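PDB 3WX5: cellulase, which probably hydrolyses internal beta-1,4-glucosidic bonds of cellulose, as a glycoside hydrolase family 12 endoglucanase. Local coordinates for residues Leu104-Arg109 with Ala120-Trp125; Met143-Trp148 with Tyr180-Arg185; Ser163-Thr168 with Leu197-Asp202. All blocks are in the same frame, centred on the assembly; numbering follows the deposited sequence.

Interaction 1: residues Leu104-Arg109 with Ala120-Trp125; sequences LQSNWR and AAYDLW
Tyr122 sends its phenol from strand 117-127 across to Ser106 on strand 101-111, and this is the one hydrogen bond between residues 104-109 and 120-125. Tyr122 OH donates to Ser106 OG at 2.7 Å, with the serine oxygen at the ring edge and in its plane. Ser106 OG stands anti to its backbone N (chi1 178°), and it is also hydrogen-bonded to Ser238 O.

The remaining side-chain contacts are mostly van der Waals. The CZ3-CH2 corner of the Trp108 indole touches Ala120 CB, with CH2 at 3.7 Å. At its base, Trp108 CB packs 4.2 Å from Tyr122 CZ and approaches Tyr122 OH to 3.4 Å, while Trp108 NE1 bonds to Ser234 OG. Toward the other end, Leu104 CD2 meets Leu124 CD2 at 4.3 Å.

The strand axes stay 9.9 Å apart at closest approach, with N-to-C directions 153° apart. This is too wide for backbone pairing, so the strands belong to two stacked sheets, as in the beta-sandwich (jelly roll) of family 12. Leu197 and Ile201 of helix 197-206 close in on Leu104, and Phe223 meets the Trp108 ring.

The chemistry implies a largely hydrophobic interior with one buried polar link: Tyr122 OH donates to Ser106 OG, which in turn is hydrogen-bonded to the backbone of its own sheet at Ser238 O.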
loop_
_atom_site.group_PDB
_atom_site.type_symbol
_atom_site.label_atom_id
_atom_site.label_comp_id
_atom_site.label_asym_id
_atom_site.label_seq_id
_atom_site.Cartn_x
_atom_site.Cartn_y
_atom_site.Cartn_z
ATOM N N LEU A 104 6.862 13.795 -2.762
ATOM C CA LEU A 104 6.740 12.453 -2.223
ATOM C C LEU A 104 7.025 11.433 -3.297
ATOM O O LEU A 104 6.331 11.381 -4.311
ATOM C CB LEU A 104 5.341 12.241 -1.659
ATOM C CG LEU A 104 5.128 10.849 -1.057
ATOM C CD1 LEU A 104 6.107 10.583 0.138
ATOM C CD2 LEU A 104 3.637 10.666 -0.621
ATOM N N GLN A 105 8.068 10.637 -3.093
ATOM C CA GLN A 105 8.435 9.631 -4.098
ATOM C C GLN A 105 8.818 8.327 -3.427
ATOM O O GLN A 105 9.129 8.289 -2.237
ATOM C CB GLN A 105 9.591 10.115 -4.980
ATOM C CG GLN A 105 10.885 10.368 -4.229
ATOM C CD GLN A 105 12.001 10.848 -5.162
ATOM O OE1 GLN A 105 11.880 11.903 -5.786
ATOM N NE2 GLN A 105 13.015 10.003 -5.368
ATOM N N SER A 106 8.802 7.258 -4.212
ATOM C CA SER A 106 9.093 5.951 -3.664
ATOM C C SER A 106 9.705 5.010 -4.697
ATOM O O SER A 106 9.458 5.152 -5.891
ATOM C CB SER A 106 7.807 5.407 -3.059
ATOM O OG SER A 106 7.989 4.109 -2.547
ATOM N N ASN A 107 10.622 4.158 -4.238
ATOM C CA ASN A 107 11.072 2.985 -4.979
ATOM C C ASN A 107 10.447 1.688 -4.462
ATOM O O ASN A 107 10.249 1.529 -3.257
ATOM C CB ASN A 107 12.604 2.832 -4.889
ATOM C CG ASN A 107 13.356 4.095 -5.242
ATOM O OD1 ASN A 107 12.842 4.987 -5.906
ATOM N ND2 ASN A 107 14.603 4.175 -4.775
ATOM N N TRP A 108 10.278 0.705 -5.351
ATOM C CA TRP A 108 9.828 -0.622 -4.930
ATOM C C TRP A 108 10.122 -1.611 -6.047
ATOM O O TRP A 108 10.032 -1.267 -7.220
ATOM C CB TRP A 108 8.315 -0.622 -4.647
ATOM C CG TRP A 108 7.816 -1.899 -3.976
ATOM C CD1 TRP A 108 8.383 -2.554 -2.899
ATOM C CD2 TRP A 108 6.593 -2.597 -4.264
ATOM N NE1 TRP A 108 7.654 -3.694 -2.607
ATOM C CE2 TRP A 108 6.544 -3.732 -3.417
ATOM C CE3 TRP A 108 5.549 -2.390 -5.181
ATOM C CZ2 TRP A 108 5.437 -4.588 -3.381
ATOM C CZ3 TRP A 108 4.466 -3.276 -5.174
ATOM C CH2 TRP A 108 4.436 -4.377 -4.301
ATOM N N ARG A 109 10.396 -2.859 -5.682
ATOM C CA ARG A 109 10.528 -3.924 -6.672
ATOM C C ARG A 109 9.707 -5.115 -6.190
ATOM O O ARG A 109 9.742 -5.463 -5.018
ATOM C CB ARG A 109 11.990 -4.332 -6.824
ATOM C CG ARG A 109 12.220 -5.430 -7.856
ATOM C CD ARG A 109 13.725 -5.620 -8.165
ATOM N NE ARG A 109 14.424 -6.283 -7.065
ATOM C CZ ARG A 109 14.394 -7.599 -6.855
ATOM N NH1 ARG A 109 13.693 -8.389 -7.656
ATOM N NH2 ARG A 109 15.036 -8.124 -5.827
ATOM N N ALA A 120 -0.244 -6.221 -6.732
ATOM C CA ALA A 120 0.893 -5.583 -6.059
ATOM C C ALA A 120 0.625 -4.092 -6.145
ATOM O O ALA A 120 0.410 -3.573 -7.238
ATOM C CB ALA A 120 2.217 -5.930 -6.806
ATOM N N ALA A 121 0.515 -3.427 -4.993
ATOM C CA ALA A 121 -0.141 -2.125 -4.953
ATOM C C ALA A 121 0.312 -1.292 -3.766
ATOM O O ALA A 121 0.447 -1.806 -2.654
ATOM C CB ALA A 121 -1.665 -2.278 -4.946
ATOM N N TYR A 122 0.541 -0.005 -4.012
ATOM C CA TYR A 122 0.690 0.966 -2.915
ATOM C C TYR A 122 -0.702 1.176 -2.288
ATOM O O TYR A 122 -1.721 1.028 -2.966
ATOM C CB TYR A 122 1.182 2.288 -3.492
ATOM C CG TYR A 122 2.676 2.334 -3.711
ATOM C CD1 TYR A 122 3.256 1.795 -4.862
ATOM C CD2 TYR A 122 3.508 2.843 -2.737
ATOM C CE1 TYR A 122 4.626 1.846 -5.051
ATOM C CE2 TYR A 122 4.868 2.918 -2.925
ATOM C CZ TYR A 122 5.426 2.383 -4.066
ATOM O OH TYR A 122 6.794 2.438 -4.264
ATOM N N ASP A 123 -0.722 1.615 -1.038
ATOM C CA ASP A 123 -1.958 1.905 -0.305
ATOM C C ASP A 123 -1.602 3.089 0.590
ATOM O O ASP A 123 -0.697 2.969 1.418
ATOM C CB ASP A 123 -2.326 0.654 0.548
ATOM C CG ASP A 123 -3.795 0.615 0.921
ATOM O OD1 ASP A 123 -4.543 1.343 0.271
ATOM O OD2 ASP A 123 -4.216 -0.179 1.806
ATOM N N LEU A 124 -2.173 4.268 0.314
ATOM C CA LEU A 124 -1.895 5.444 1.149
ATOM C C LEU A 124 -3.173 5.839 1.876
ATOM O O LEU A 124 -4.252 5.872 1.271
ATOM C CB LEU A 124 -1.442 6.627 0.269
ATOM C CG LEU A 124 0.003 6.628 -0.255
ATOM C CD1 LEU A 124 0.243 5.484 -1.211
ATOM C CD2 LEU A 124 0.291 7.962 -0.966
ATOM N N TRP A 125 -3.031 6.300 3.123
ATOM C CA TRP A 125 -4.194 6.490 3.980
ATOM C C TRP A 125 -4.219 7.958 4.416
ATOM O O TRP A 125 -3.192 8.507 4.823
ATOM C CB TRP A 125 -4.130 5.570 5.224
ATOM C CG TRP A 125 -4.506 4.144 4.946
ATOM C CD1 TRP A 125 -3.667 3.061 4.883
ATOM C CD2 TRP A 125 -5.822 3.648 4.661
ATOM N NE1 TRP A 125 -4.393 1.925 4.611
ATOM C CE2 TRP A 125 -5.703 2.266 4.408
ATOM C CE3 TRP A 125 -7.088 4.238 4.617
ATOM C CZ2 TRP A 125 -6.822 1.443 4.185
ATOM C CZ3 TRP A 125 -8.196 3.428 4.339
ATOM C CH2 TRP A 125 -8.038 2.059 4.046
#

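Interaction 2: residues Met143-Trp148 with Tyr180-Arg185; sequences MIWLNW and YIAYRR
The Trp148 indole takes Arg184 over one face: Arg184 NH2 lies 3.0 Å above the plane, offset toward the rim, while Arg185 O stands at the ring edge. Both residues ride on a parallel strand pair, 140-149 with 179-185, in the mixed sheet of the family 12 beta-sandwich. Arg184 CZ is 3.9 Å from the centroid of the five-membered ring and 16° off its normal, a cation-pi contact in which the guanidinium plane is tilted 69° from the ring. The guanidinium has Trp145 CZ3 over one face and Trp148 CG at its edge. Around the Trp145 ring, Arg184 NH2 lies at the edge; at the Tyr183 ring edge is Met143 O.

The register rests on four near-linear backbone bonds, with Met143 N to Ile181 O and Tyr183 N to Met143 O both at 2.8 Å. Met143, Trp145, Ala182 and Arg184 project from one face of the sheet, Ile144 and Tyr183 from the other. Arg184 reaches Trp148 with its chain extended from CG to NE. Arg184 NH2 is also hydrogen-bonded to Val152 O, which gives the guanidinium a polar anchor beside the indoles.

Next to Met143, Tyr180 OH bonds to Gly155 N. Met143 SD makes an oblique Met-aromatic contact with the Tyr180 ring, 3.8 Å from Tyr180 CE1. That sulfur also receives a weak hydrogen bond from Trp145 NE1, at 3.5 Å.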
loop_
_atom_site.group_PDB
_atom_site.type_symbol
_atom_site.label_atom_id
_atom_site.label_comp_id
_atom_site.label_asym_id
_atom_site.label_seq_id
_atom_site.Cartn_x
_atom_site.Cartn_y
_atom_site.Cartn_z
ATOM N N MET A 143 -4.882 3.926 -3.705
ATOM C CA MET A 143 -4.097 2.773 -4.116
ATOM C C MET A 143 -3.439 3.027 -5.478
ATOM O O MET A 143 -4.015 3.688 -6.345
ATOM C CB MET A 143 -4.976 1.518 -4.229
ATOM C CG MET A 143 -5.786 1.163 -2.985
ATOM S SD MET A 143 -6.136 -0.636 -2.935
ATOM C CE MET A 143 -4.549 -1.347 -2.408
ATOM N N ILE A 144 -2.323 2.341 -5.707
ATOM C CA ILE A 144 -1.645 2.397 -7.001
ATOM C C ILE A 144 -1.271 0.979 -7.352
ATOM O O ILE A 144 -0.392 0.402 -6.706
ATOM C CB ILE A 144 -0.372 3.235 -6.946
ATOM C CG1 ILE A 144 -0.719 4.669 -6.519
ATOM C CG2 ILE A 144 0.280 3.264 -8.347
ATOM C CD1 ILE A 144 0.491 5.549 -6.182
ATOM N N TRP A 145 -1.998 0.400 -8.309
ATOM C CA TRP A 145 -1.852 -1.020 -8.637
ATOM C C TRP A 145 -0.828 -1.145 -9.768
ATOM O O TRP A 145 -1.009 -0.569 -10.838
ATOM C CB TRP A 145 -3.186 -1.606 -9.133
ATOM C CG TRP A 145 -4.295 -1.760 -8.084
ATOM C CD1 TRP A 145 -4.505 -0.986 -6.962
ATOM C CD2 TRP A 145 -5.341 -2.746 -8.095
ATOM N NE1 TRP A 145 -5.603 -1.468 -6.259
ATOM C CE2 TRP A 145 -6.158 -2.512 -6.962
ATOM C CE3 TRP A 145 -5.695 -3.776 -8.988
ATOM C CZ2 TRP A 145 -7.251 -3.327 -6.645
ATOM C CZ3 TRP A 145 -6.826 -4.566 -8.701
ATOM C CH2 TRP A 145 -7.598 -4.321 -7.549
ATOM N N LEU A 146 0.230 -1.916 -9.528
ATOM C CA LEU A 146 1.341 -2.044 -10.474
ATOM C C LEU A 146 1.324 -3.367 -11.227
ATOM O O LEU A 146 1.829 -3.463 -12.353
ATOM C CB LEU A 146 2.681 -1.910 -9.738
ATOM C CG LEU A 146 2.834 -0.580 -8.990
ATOM C CD1 LEU A 146 4.099 -0.621 -8.163
ATOM C CD2 LEU A 146 2.847 0.622 -9.980
ATOM N N ASN A 147 0.732 -4.387 -10.611
ATOM C CA ASN A 147 0.763 -5.741 -11.173
ATOM C C ASN A 147 -0.311 -6.579 -10.441
ATOM O O ASN A 147 -0.871 -6.146 -9.437
ATOM C CB ASN A 147 2.179 -6.352 -10.992
ATOM C CG ASN A 147 2.567 -7.309 -12.118
ATOM O OD1 ASN A 147 3.732 -7.334 -12.590
ATOM N ND2 ASN A 147 1.613 -8.117 -12.542
ATOM N N TRP A 148 -0.712 -7.693 -11.030
ATOM C CA TRP A 148 -1.848 -8.467 -10.498
ATOM C C TRP A 148 -1.995 -9.752 -11.301
ATOM O O TRP A 148 -1.348 -9.923 -12.331
ATOM C CB TRP A 148 -3.156 -7.661 -10.610
ATOM C CG TRP A 148 -3.512 -7.342 -12.040
ATOM C CD1 TRP A 148 -4.182 -8.155 -12.933
ATOM C CD2 TRP A 148 -3.207 -6.139 -12.745
ATOM N NE1 TRP A 148 -4.313 -7.518 -14.147
ATOM C CE2 TRP A 148 -3.697 -6.292 -14.068
ATOM C CE3 TRP A 148 -2.525 -4.963 -12.404
ATOM C CZ2 TRP A 148 -3.513 -5.318 -15.046
ATOM C CZ3 TRP A 148 -2.324 -3.999 -13.384
ATOM C CH2 TRP A 148 -2.811 -4.196 -14.701
ATOM N N TYR A 180 -12.365 5.898 -1.639
ATOM C CA TYR A 180 -11.387 4.947 -2.165
ATOM C C TYR A 180 -11.044 5.352 -3.582
ATOM O O TYR A 180 -11.938 5.485 -4.425
ATOM C CB TYR A 180 -12.004 3.558 -2.186
ATOM C CG TYR A 180 -11.233 2.495 -2.954
ATOM C CD1 TYR A 180 -10.356 1.641 -2.295
ATOM C CD2 TYR A 180 -11.545 2.217 -4.284
ATOM C CE1 TYR A 180 -9.686 0.597 -2.971
ATOM C CE2 TYR A 180 -10.879 1.157 -4.995
ATOM C CZ TYR A 180 -9.979 0.346 -4.316
ATOM O OH TYR A 180 -9.417 -0.747 -4.950
ATOM N N ILE A 181 -9.771 5.621 -3.834
ATOM C CA ILE A 181 -9.324 5.935 -5.188
ATOM C C ILE A 181 -8.230 4.959 -5.586
ATOM O O ILE A 181 -7.268 4.770 -4.849
ATOM C CB ILE A 181 -8.732 7.370 -5.322
ATOM C CG1 ILE A 181 -9.571 8.406 -4.540
ATOM C CG2 ILE A 181 -8.710 7.754 -6.805
ATOM C CD1 ILE A 181 -9.000 8.751 -3.149
ATOM N N ALA A 182 -8.407 4.270 -6.712
ATOM C CA ALA A 182 -7.358 3.333 -7.141
ATOM C C ALA A 182 -6.851 3.730 -8.521
ATOM O O ALA A 182 -7.650 3.968 -9.446
ATOM C CB ALA A 182 -7.892 1.923 -7.164
ATOM N N TYR A 183 -5.534 3.737 -8.679
ATOM C CA TYR A 183 -4.941 3.967 -9.997
ATOM C C TYR A 183 -4.359 2.651 -10.453
ATOM O O TYR A 183 -3.401 2.177 -9.867
ATOM C CB TYR A 183 -3.829 5.026 -9.927
ATOM C CG TYR A 183 -4.371 6.392 -9.531
ATOM C CD1 TYR A 183 -4.566 6.719 -8.186
ATOM C CD2 TYR A 183 -4.766 7.319 -10.506
ATOM C CE1 TYR A 183 -5.116 7.962 -7.813
ATOM C CE2 TYR A 183 -5.297 8.576 -10.143
ATOM C CZ TYR A 183 -5.462 8.884 -8.797
ATOM O OH TYR A 183 -6.092 10.055 -8.414
ATOM N N ARG A 184 -4.913 2.080 -11.517
ATOM C CA ARG A 184 -4.420 0.801 -11.999
ATOM C C ARG A 184 -3.589 1.065 -13.245
ATOM O O ARG A 184 -4.127 1.529 -14.254
ATOM C CB ARG A 184 -5.600 -0.126 -12.346
ATOM C CG ARG A 184 -5.154 -1.541 -12.711
ATOM C CD ARG A 184 -6.318 -2.415 -13.232
ATOM N NE ARG A 184 -5.979 -3.811 -12.993
ATOM C CZ ARG A 184 -6.867 -4.766 -12.711
ATOM N NH1 ARG A 184 -8.174 -4.495 -12.758
ATOM N NH2 ARG A 184 -6.441 -5.985 -12.381
ATOM N N ARG A 185 -2.331 0.631 -13.247
ATOM C CA ARG A 185 -1.448 0.954 -14.391
ATOM C C ARG A 185 -2.025 0.260 -15.627
ATOM O O ARG A 185 -2.571 -0.844 -15.505
ATOM C CB ARG A 185 -0.028 0.443 -14.138
ATOM C CG ARG A 185 1.036 1.256 -14.881
ATOM C CD ARG A 185 2.427 0.752 -14.490
ATOM N NE ARG A 185 3.507 1.591 -15.020
ATOM C CZ ARG A 185 3.947 1.551 -16.271
ATOM N NH1 ARG A 185 3.415 0.693 -17.150
ATOM N NH2 ARG A 185 4.999 2.302 -16.612
#

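Interaction 3: residues Ser163-Thr168 with Leu197-Asp202; sequences SLAGAT and LKAFID
Leu164 and Phe200 meet through matching first torsions: each carries CG anti to its own carbonyl carbon, beside the backbone N (chi1 -67° and -59°). The one torsion places CG of the leucine, the other CG of the phenylalanine ring. Leu164 CB lies over one face of the Phe200 ring, and the two side chains approach each other at a slant. The closest approach of this pair is Leu164 CD1 to Phe200 CD2, 3.8 Å. The second methyl of the leucine, CD2, turns to the helix backbone instead and lies 3.9 Å from Ala199 O.

Ala165 completes the patch. Its CB touches Phe200 CE1 at 3.7 Å and faces Ala199 CB at 4.3 Å. This methyl sits at the tip of a beta hairpin, whose type I' turn runs from Leu164 to Ala167; the positive phi values of Ala165 and Gly166 fit that turn. Two backbone bonds close it, Leu164 N to Ala167 O at 2.9 Å and Ala167 N to Leu164 O at 3.0 Å.

Helix 197-206, the one helix of the fold, thus receives the tip of the hairpin formed by strands 157-164 and 167-175. Behind the contact, Phe200 meets Trp169 and Tyr183 edge-to-face, and it also touches Leu142 and Ile144. Away from the hairpin, Lys198 NZ forms a salt bridge with Asp202 OD1 one helical turn on.

No hydrogen bond joins residues 163-168 to 197-202. Leu164 and Ala165 pack on the Phe200 ring, and Ala199 CB meets those two residues beside it. The contact is therefore apolar and partly open to solvent, with Phe200 its buried member, and it rests on van der Waals and hydrophobic contact without directional bonds.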
loop_
_atom_site.group_PDB
_atom_site.type_symbol
_atom_site.label_atom_id
_atom_site.label_comp_id
_atom_site.label_asym_id
_atom_site.label_seq_id
_atom_site.Cartn_x
_atom_site.Cartn_y
_atom_site.Cartn_z
ATOM N N SER A 163 -2.690 10.337 -17.501
ATOM C CA SER A 163 -1.208 10.283 -17.535
ATOM C C SER A 163 -0.666 10.933 -16.265
ATOM O O SER A 163 -0.938 12.121 -16.012
ATOM C CB SER A 163 -0.651 11.031 -18.742
ATOM O OG SER A 163 0.782 10.932 -18.754
ATOM N N LEU A 164 0.034 10.142 -15.457
ATOM C CA LEU A 164 0.635 10.635 -14.195
ATOM C C LEU A 164 1.950 9.935 -13.964
ATOM O O LEU A 164 2.078 8.747 -14.249
ATOM C CB LEU A 164 -0.285 10.333 -13.006
ATOM C CG LEU A 164 -1.639 11.057 -12.923
ATOM C CD1 LEU A 164 -2.498 10.418 -11.788
ATOM C CD2 LEU A 164 -1.422 12.580 -12.702
ATOM N N ALA A 165 2.944 10.695 -13.519
ATOM C CA ALA A 165 4.177 10.128 -12.945
ATOM C C ALA A 165 4.944 9.300 -13.967
ATOM O O ALA A 165 5.668 8.375 -13.598
ATOM C CB ALA A 165 3.858 9.262 -11.692
ATOM N N GLY A 166 4.699 9.559 -15.251
ATOM C CA GLY A 166 5.509 8.931 -16.289
ATOM C C GLY A 166 4.846 7.708 -16.895
ATOM O O GLY A 166 5.486 6.950 -17.614
ATOM N N ALA A 167 3.574 7.485 -16.561
ATOM C CA ALA A 167 2.828 6.338 -17.076
ATOM C C ALA A 167 1.355 6.676 -17.149
ATOM O O ALA A 167 0.977 7.817 -16.898
ATOM C CB ALA A 167 3.060 5.106 -16.185
ATOM N N THR A 168 0.560 5.706 -17.612
ATOM C CA THR A 168 -0.870 5.853 -17.821
ATOM C C THR A 168 -1.618 4.937 -16.849
ATOM O O THR A 168 -1.180 3.795 -16.616
ATOM C CB THR A 168 -1.200 5.466 -19.312
ATOM O OG1 THR A 168 -0.593 6.475 -20.141
ATOM C CG2 THR A 168 -2.679 5.520 -19.561
ATOM N N LEU A 197 4.609 9.866 -6.055
ATOM C CA LEU A 197 3.339 9.605 -5.364
ATOM C C LEU A 197 2.483 10.894 -5.264
ATOM O O LEU A 197 1.254 10.809 -5.224
ATOM C CB LEU A 197 3.584 9.034 -3.955
ATOM C CG LEU A 197 4.371 7.709 -3.924
ATOM C CD1 LEU A 197 4.474 7.135 -2.520
ATOM C CD2 LEU A 197 3.740 6.689 -4.907
ATOM N N LYS A 198 3.123 12.059 -5.163
ATOM C CA LYS A 198 2.378 13.323 -5.024
ATOM C C LYS A 198 1.516 13.566 -6.275
ATOM O O LYS A 198 0.437 14.133 -6.188
ATOM C CB LYS A 198 3.362 14.492 -4.835
ATOM C CG LYS A 198 2.734 15.857 -4.503
ATOM C CD LYS A 198 1.935 15.798 -3.208
ATOM C CE LYS A 198 1.304 17.146 -2.792
ATOM N NZ LYS A 198 1.446 18.299 -3.748
ATOM N N ALA A 199 1.979 13.094 -7.428
ATOM C CA ALA A 199 1.180 13.285 -8.668
ATOM C C ALA A 199 -0.196 12.648 -8.487
ATOM O O ALA A 199 -1.221 13.240 -8.872
ATOM C CB ALA A 199 1.890 12.692 -9.880
ATOM N N PHE A 200 -0.238 11.443 -7.907
ATOM C CA PHE A 200 -1.529 10.772 -7.674
ATOM C C PHE A 200 -2.376 11.502 -6.661
ATOM O O PHE A 200 -3.587 11.639 -6.827
ATOM C CB PHE A 200 -1.311 9.308 -7.231
ATOM C CG PHE A 200 -0.547 8.491 -8.225
ATOM C CD1 PHE A 200 0.841 8.484 -8.212
ATOM C CD2 PHE A 200 -1.213 7.888 -9.307
ATOM C CE1 PHE A 200 1.587 7.821 -9.177
ATOM C CE2 PHE A 200 -0.485 7.151 -10.237
ATOM C CZ PHE A 200 0.927 7.124 -10.179
ATOM N N ILE A 201 -1.754 11.884 -5.550
ATOM C CA ILE A 201 -2.425 12.689 -4.582
ATOM C C ILE A 201 -3.067 13.942 -5.170
ATOM O O ILE A 201 -4.256 14.196 -4.945
ATOM C CB ILE A 201 -1.476 13.080 -3.423
ATOM C CG1 ILE A 201 -0.962 11.801 -2.748
ATOM C CG2 ILE A 201 -2.227 13.964 -2.456
ATOM C CD1 ILE A 201 0.036 12.044 -1.541
ATOM N N ASP A 202 -2.315 14.687 -5.983
ATOM C CA ASP A 202 -2.820 15.941 -6.544
ATOM C C ASP A 202 -3.944 15.671 -7.545
ATOM O O ASP A 202 -4.864 16.472 -7.660
ATOM C CB ASP A 202 -1.689 16.739 -7.231
ATOM C CG ASP A 202 -0.766 17.449 -6.231
ATOM O OD1 ASP A 202 -1.022 17.371 -5.007
ATOM O OD2 ASP A 202 0.271 18.005 -6.666
#

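How the interactions relate
Interactions 1 and 2 share the mixed sheet: strands 117-127 and 140-149 are neighbours, joined by probable hydrogen bonds from Ala120 N to Asn147 O and from Leu146 N to Ala120 O, each at 2.8 Å. Leu146 and Asn147 both face Ala120, a classic beta bulge, and the two centres lie 10 Å apart. Helix 197-206 ties in interaction 3, whose centre is 12 Å from that of interaction 1 and 11 Å from that of interaction 2. Leu104 CD2 touches Ile201 CD1 at 4.0 Å, and Ile144 CD1 touches Phe200 CD1 at 3.6 Å. As in other family 12 enzymes, the substrate cleft probably runs over the face of the mixed sheet turned away from strand 101-111, which carries Asp123, Met143 and Trp145.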